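PDB 2D4E: 5-carboxymethyl-2-hydroxymuconate semialdehyde dehydrogenase from Thermus thermophilus, which catalyses the NAD-dependent oxidation of 5-carboxymethyl-2-hydroxymuconate semialdehyde to the corresponding acid, as a member of the aldehyde dehydrogenase family. Local coordinates for the interface of chains A and B. Residues are numbered along the deposited sequence; one frame, centred on the assembly and turned at random. Chains: chain A/B, 5-carboxymethyl-2-hydroxymuconate semialdehyde dehydrogenase.

The interface of chains A and B. Residues chain A 503-507; chain B 447, 450-451.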
loop_
_atom_site.group_PDB
_atom_site.type_symbol
_atom_site.label_atom_id
_atom_site.label_comp_id
_atom_site.label_asym_id
_atom_site.label_seq_id
_atom_site.Cartn_x
_atom_site.Cartn_y
_atom_site.Cartn_z
ATOM N N LEU A 503 -7.005 -10.117 18.234
ATOM C CA LEU A 503 -7.027 -11.406 18.902
ATOM C C LEU A 503 -5.634 -11.770 19.384
ATOM O O LEU A 503 -4.663 -11.680 18.633
ATOM C CB LEU A 503 -7.536 -12.486 17.945
ATOM C CG LEU A 503 -6.700 -12.734 16.688
ATOM C CD1 LEU A 503 -5.811 -13.953 16.889
ATOM C CD2 LEU A 503 -7.614 -12.956 15.507
ATOM N N PRO A 504 -5.514 -12.159 20.661
ATOM C CA PRO A 504 -4.222 -12.544 21.243
ATOM C C PRO A 504 -3.844 -13.939 20.747
ATOM O O PRO A 504 -4.723 -14.762 20.513
ATOM C CB PRO A 504 -4.508 -12.522 22.743
ATOM C CG PRO A 504 -5.948 -12.938 22.813
ATOM C CD PRO A 504 -6.569 -12.132 21.691
ATOM N N LEU A 505 -2.549 -14.203 20.574
ATOM C CA LEU A 505 -2.106 -15.520 20.109
ATOM C C LEU A 505 -1.780 -16.427 21.289
ATOM O O LEU A 505 -1.531 -17.618 21.123
ATOM C CB LEU A 505 -0.879 -15.403 19.197
ATOM C CG LEU A 505 -1.134 -15.034 17.734
ATOM C CD1 LEU A 505 -1.680 -13.622 17.645
ATOM C CD2 LEU A 505 0.162 -15.158 16.946
ATOM N N ARG A 506 -1.787 -15.843 22.479
ATOM C CA ARG A 506 -1.511 -16.572 23.709
ATOM C C ARG A 506 -2.132 -15.776 24.862
ATOM O O ARG A 506 -2.436 -14.593 24.704
ATOM C CB ARG A 506 0.006 -16.737 23.894
ATOM C CG ARG A 506 0.777 -15.438 24.071
ATOM C CD ARG A 506 2.271 -15.647 23.830
ATOM N NE ARG A 506 2.553 -15.934 22.424
ATOM C CZ ARG A 506 3.047 -17.083 21.972
ATOM N NH1 ARG A 506 3.328 -18.070 22.818
ATOM N NH2 ARG A 506 3.251 -17.251 20.672
ATOM N N PRO A 507 -2.351 -16.421 26.025
ATOM C CA PRO A 507 -2.947 -15.756 27.192
ATOM C C PRO A 507 -2.323 -14.391 27.466
ATOM O O PRO A 507 -1.170 -14.301 27.877
ATOM C CB PRO A 507 -2.681 -16.745 28.324
ATOM C CG PRO A 507 -2.766 -18.061 27.633
ATOM C CD PRO A 507 -1.988 -17.813 26.351
ATOM N N GLU B 447 -6.640 -19.599 19.254
ATOM C CA GLU B 447 -5.272 -19.212 19.550
ATOM C C GLU B 447 -4.210 -20.198 19.096
ATOM O O GLU B 447 -3.121 -19.787 18.686
ATOM C CB GLU B 447 -5.149 -18.897 21.042
ATOM C CG GLU B 447 -6.164 -17.827 21.423
ATOM C CD GLU B 447 -6.157 -17.438 22.879
ATOM O OE1 GLU B 447 -7.107 -16.732 23.275
ATOM O OE2 GLU B 447 -5.223 -17.817 23.620
ATOM N N HIS B 450 -3.873 -19.775 15.046
ATOM C CA HIS B 450 -3.124 -18.601 14.614
ATOM C C HIS B 450 -1.687 -18.663 15.087
ATOM O O HIS B 450 -0.781 -18.180 14.413
ATOM C CB HIS B 450 -3.795 -17.322 15.123
ATOM C CG HIS B 450 -5.073 -17.006 14.417
ATOM N ND1 HIS B 450 -5.113 -16.630 13.092
ATOM C CD2 HIS B 450 -6.360 -17.084 14.826
ATOM C CE1 HIS B 450 -6.371 -16.493 12.714
ATOM N NE2 HIS B 450 -7.147 -16.763 13.748
ATOM N N ARG B 451 -1.486 -19.273 16.248
ATOM C CA ARG B 451 -0.159 -19.408 16.810
ATOM C C ARG B 451 0.658 -20.326 15.914
ATOM O O ARG B 451 1.792 -20.009 15.563
ATOM C CB ARG B 451 -0.256 -19.969 18.227
ATOM C CG ARG B 451 1.037 -19.959 18.997
ATOM C CD ARG B 451 0.765 -20.170 20.472
ATOM N NE ARG B 451 -0.023 -21.374 20.717
ATOM C CZ ARG B 451 -1.139 -21.403 21.437
ATOM N NH1 ARG B 451 -1.609 -20.287 21.985
ATOM N NH2 ARG B 451 -1.780 -22.550 21.619
HETATM O O HOH W 1 -7.769 -15.242 21.077
#
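With CG anti to its backbone N (chi1 -171°) and its chain bent at chi3 (54°), B:Arg451 brings its guanidinium to the carbonyl of A:Leu505, whereas B:Glu447, CG beside its own backbone N and the chain extended from there on, reaches across A:Pro504. Both side chains leave helix 446-455 of one subunit and meet the end of strand 496-504 and the loop after it in the other, part of a two-fold interface between copies of the enzyme, where it probably helps hold subunits of the deposited tetramer together. NH1 of B:Arg451 donates a hydrogen bond of 2.8 Å to the carbonyl oxygen of A:Leu505. The bond is bent, with 137° at the hydrogen, and the acceptor lies out of the guanidinium plane. On one face of that guanidinium, offset toward the rim, sits the backbone O of B:Glu447, one helical turn back. The methylenes of B:Arg451 also carry the guanidinium of A:Arg506, whose NH2 lies 3.8 Å from CD of B:Arg451; the two side chains cross at about a right angle. Their guanidiniums, probably both charged, would if anything repel, with NH1 of A:Arg506 5.2 Å from NE of B:Arg451; the contact across is made to the CG and CD methylenes of B:Arg451. Toward the strand, the imidazole of B:His450 takes an apolar contact at its CD2 corner, 3.8 Å from the CD1 methyl of A:Leu503. Between these two ends, the CG methylene of B:Glu447 packs 3.5 Å from the carbonyl O of A:Pro504, and its carboxylate is tied to the same carbonyl indirectly. The linking water lies 3.1 Å from O of A:Pro504 and 2.7 Å from the carboxylate oxygen OE1 of B:Glu447.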